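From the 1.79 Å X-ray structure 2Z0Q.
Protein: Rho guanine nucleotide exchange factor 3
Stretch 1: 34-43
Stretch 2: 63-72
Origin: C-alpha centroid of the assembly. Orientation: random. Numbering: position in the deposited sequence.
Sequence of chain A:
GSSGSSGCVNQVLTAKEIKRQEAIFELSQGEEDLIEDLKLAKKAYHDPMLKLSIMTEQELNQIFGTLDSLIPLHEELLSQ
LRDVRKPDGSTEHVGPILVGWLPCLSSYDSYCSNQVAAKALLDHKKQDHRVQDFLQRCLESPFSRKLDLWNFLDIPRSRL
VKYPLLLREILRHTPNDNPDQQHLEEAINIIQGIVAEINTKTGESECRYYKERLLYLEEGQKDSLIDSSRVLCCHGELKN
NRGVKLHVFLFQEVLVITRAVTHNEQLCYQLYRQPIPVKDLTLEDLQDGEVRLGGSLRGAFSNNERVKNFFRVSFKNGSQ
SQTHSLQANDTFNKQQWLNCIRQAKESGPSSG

Stretch 1 34-43: LIEDLKLAKK
Stretch 2 (63-72) IFGTLDSLIP

Residues 34-43 form an unbroken stretch of α-helix, with phi/psi close to -65/-42 throughout and i to i+4 bonds such as Lys39 N to Ile35 O at 2.9 Å; Lys42 N to Leu38 O, at 3.3 Å, is weak. The second stretch is less regular. Ile63 and Phe64 (-103/-42 and -111/-7) belong to a helix arriving from earlier in the chain, Gly65 and Thr66 turn, and a helix then runs on through Pro72, whose ring nitrogen has no hydrogen to give the preceding turn and where the helix kinks. In the turn, Thr66 O accepts both Ser69 N and Ser69 OG, each at 2.7 Å, with Ser69 chi1 at p.

The helix 67-72 runs nearly antiparallel to helix 34-43, at 151°, with axes 10.1 Å apart at closest approach. CA atoms pair as Ile35-Ile71 (6.0 Å), Leu38-Leu67 (7.0 Å) and Lys42-Phe64 (6.8 Å).

Leu38, rotamer mt, points toward the partner and serves two residues: its CD2 lies 3.8 Å from Leu67 CD2, and its CB 3.8 Å from Ile71 CD1. Ile71, also mt, has the largest covered area. Its CA-to-CB bond points sideways, but the extended CD1 reaches inward and also lies 4.3 Å from Lys39 CG, while its CG2 sits 4.3 Å from Ile35 CG2.

Further along, Phe64 (chi1 -46°, chi2 73°) points toward the helix and brings CE2 within 3.8 Å of Ala41 O; the small Ala41 also points toward the partner. At the margin, all-trans Lys42 extends past Asp68 (chi1 -85°), so that Lys42 CD is 3.6 Å from Asp68 OD2, and Lys42 NZ makes a long salt bridge to Asp68 OD2 at 3.8 Å. No hydrogen bond crosses: the rule is apolar packing, with charge at the border.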

# COMPACT_ATOMS: atom_id res chain seq x y z
N LEU A 34 -7.31 14.21 7.62
CA LEU A 34 -7.26 12.76 7.83
C LEU A 34 -8.53 12.26 8.59
O LEU A 34 -9.15 11.27 8.18
CB LEU A 34 -6.00 12.37 8.63
CG LEU A 34 -5.91 10.89 9.02
CD1 LEU A 34 -4.45 10.47 9.28
CD2 LEU A 34 -6.75 10.67 10.29
N ILE A 35 -8.89 12.96 9.66
CA ILE A 35 -10.08 12.59 10.47
C ILE A 35 -11.32 12.63 9.57
O ILE A 35 -12.15 11.71 9.57
CB ILE A 35 -10.24 13.57 11.66
CG1 ILE A 35 -9.06 13.41 12.65
CG2 ILE A 35 -11.59 13.38 12.34
CD1 ILE A 35 -8.95 14.52 13.67
N GLU A 36 -11.44 13.71 8.80
CA GLU A 36 -12.57 13.87 7.89
C GLU A 36 -12.65 12.76 6.84
O GLU A 36 -13.74 12.26 6.54
CB GLU A 36 -12.48 15.22 7.17
CG GLU A 36 -13.36 15.31 5.94
CD GLU A 36 -13.18 16.62 5.18
OE1 GLU A 36 -12.09 16.85 4.60
OE2 GLU A 36 -14.13 17.43 5.17
N ASP A 37 -11.51 12.36 6.28
CA ASP A 37 -11.53 11.30 5.27
C ASP A 37 -11.81 9.92 5.88
O ASP A 37 -12.52 9.11 5.28
CB ASP A 37 -10.21 11.29 4.49
CG ASP A 37 -10.09 12.47 3.52
OD1 ASP A 37 -11.09 13.18 3.30
OD2 ASP A 37 -9.00 12.67 2.97
N LEU A 38 -11.28 9.64 7.07
CA LEU A 38 -11.56 8.35 7.70
C LEU A 38 -13.04 8.26 8.15
O LEU A 38 -13.64 7.19 8.11
CB LEU A 38 -10.65 8.10 8.91
CG LEU A 38 -9.16 7.89 8.58
CD1 LEU A 38 -8.42 7.45 9.85
CD2 LEU A 38 -9.02 6.87 7.47
N LYS A 39 -13.61 9.38 8.60
CA LYS A 39 -15.02 9.35 8.99
C LYS A 39 -15.86 9.13 7.73
O LYS A 39 -16.86 8.40 7.75
CB LYS A 39 -15.42 10.64 9.70
CG LYS A 39 -15.04 10.70 11.18
CD LYS A 39 -15.40 12.05 11.74
CE LYS A 39 -15.12 12.14 13.22
NZ LYS A 39 -15.30 13.57 13.63
N LEU A 40 -15.44 9.77 6.64
CA LEU A 40 -16.12 9.67 5.36
C LEU A 40 -16.08 8.25 4.80
O LEU A 40 -17.05 7.78 4.19
CB LEU A 40 -15.47 10.60 4.34
CG LEU A 40 -16.11 10.52 2.96
CD1 LEU A 40 -17.58 10.87 3.08
CD2 LEU A 40 -15.40 11.45 2.00
N ALA A 41 -14.95 7.58 4.98
CA ALA A 41 -14.79 6.21 4.53
C ALA A 41 -15.89 5.38 5.19
O ALA A 41 -16.59 4.62 4.53
CB ALA A 41 -13.42 5.68 4.94
N LYS A 42 -16.04 5.53 6.51
CA LYS A 42 -17.04 4.79 7.26
C LYS A 42 -18.47 5.16 6.88
O LYS A 42 -19.34 4.29 6.77
CB LYS A 42 -16.86 4.99 8.77
CG LYS A 42 -17.80 4.12 9.58
CD LYS A 42 -17.68 4.33 11.08
CE LYS A 42 -18.66 3.41 11.82
NZ LYS A 42 -18.57 3.58 13.30
N LYS A 43 -18.73 6.45 6.67
CA LYS A 43 -20.07 6.91 6.30
C LYS A 43 -20.51 6.62 4.86
O LYS A 43 -21.65 6.26 4.63
CB LYS A 43 -20.22 8.41 6.57
CG LYS A 43 -20.30 8.80 8.03
CD LYS A 43 -21.64 8.43 8.63
CE LYS A 43 -21.72 8.86 10.10
NZ LYS A 43 -23.00 8.44 10.77
N ILE A 63 -12.15 -4.54 6.92
CA ILE A 63 -11.70 -3.42 6.10
C ILE A 63 -11.74 -2.07 6.81
O ILE A 63 -10.79 -1.30 6.70
CB ILE A 63 -12.52 -3.38 4.77
CG1 ILE A 63 -12.12 -4.59 3.91
CG2 ILE A 63 -12.26 -2.08 4.01
CD1 ILE A 63 -12.89 -4.73 2.62
N PHE A 64 -12.80 -1.78 7.57
CA PHE A 64 -12.89 -0.49 8.25
C PHE A 64 -12.76 -0.60 9.78
O PHE A 64 -12.68 0.41 10.49
CB PHE A 64 -14.23 0.19 7.92
CG PHE A 64 -14.58 0.16 6.46
CD1 PHE A 64 -15.00 -1.03 5.86
CD2 PHE A 64 -14.49 1.31 5.69
CE1 PHE A 64 -15.33 -1.07 4.50
CE2 PHE A 64 -14.82 1.28 4.33
CZ PHE A 64 -15.24 0.09 3.74
N GLY A 65 -12.74 -1.83 10.26
CA GLY A 65 -12.65 -2.07 11.68
C GLY A 65 -11.51 -1.42 12.42
O GLY A 65 -11.71 -0.82 13.48
N THR A 66 -10.30 -1.50 11.88
CA THR A 66 -9.18 -0.89 12.59
C THR A 66 -9.09 0.61 12.43
O THR A 66 -8.64 1.29 13.35
CB THR A 66 -7.85 -1.48 12.15
OG1 THR A 66 -7.96 -2.91 12.09
CG2 THR A 66 -6.77 -1.11 13.18
N LEU A 67 -9.54 1.12 11.29
CA LEU A 67 -9.50 2.57 11.05
C LEU A 67 -10.14 3.32 12.19
O LEU A 67 -9.67 4.39 12.57
CB LEU A 67 -10.23 2.93 9.74
CG LEU A 67 -9.55 2.59 8.42
CD1 LEU A 67 -10.44 3.11 7.29
CD2 LEU A 67 -8.15 3.22 8.33
N ASP A 68 -11.19 2.75 12.76
CA ASP A 68 -11.88 3.36 13.88
C ASP A 68 -11.08 3.41 15.16
O ASP A 68 -11.47 4.08 16.11
CB ASP A 68 -13.22 2.65 14.15
CG ASP A 68 -14.34 3.19 13.29
OD1 ASP A 68 -14.54 4.43 13.30
OD2 ASP A 68 -15.01 2.39 12.60
N SER A 69 -9.98 2.69 15.24
CA SER A 69 -9.18 2.78 16.44
C SER A 69 -8.17 3.94 16.25
O SER A 69 -7.67 4.51 17.21
CB SER A 69 -8.44 1.48 16.72
OG SER A 69 -7.39 1.26 15.79
N LEU A 70 -7.92 4.32 15.00
CA LEU A 70 -6.96 5.40 14.74
C LEU A 70 -7.53 6.80 14.79
O LEU A 70 -6.80 7.76 15.07
CB LEU A 70 -6.32 5.19 13.38
CG LEU A 70 -5.68 3.84 13.17
CD1 LEU A 70 -5.05 3.82 11.79
CD2 LEU A 70 -4.62 3.59 14.25
N ILE A 71 -8.81 6.94 14.49
CA ILE A 71 -9.43 8.26 14.50
C ILE A 71 -9.23 9.01 15.80
O ILE A 71 -8.86 10.18 15.78
CB ILE A 71 -10.95 8.15 14.12
CG1 ILE A 71 -11.05 7.65 12.67
CG2 ILE A 71 -11.64 9.50 14.28
CD1 ILE A 71 -12.49 7.38 12.15
N PRO A 72 -9.44 8.35 16.96
CA PRO A 72 -9.24 9.07 18.23
C PRO A 72 -7.82 9.61 18.43
O PRO A 72 -7.64 10.64 19.06
CB PRO A 72 -9.62 8.04 19.29
CG PRO A 72 -10.57 7.12 18.56
CD PRO A 72 -9.96 6.99 17.20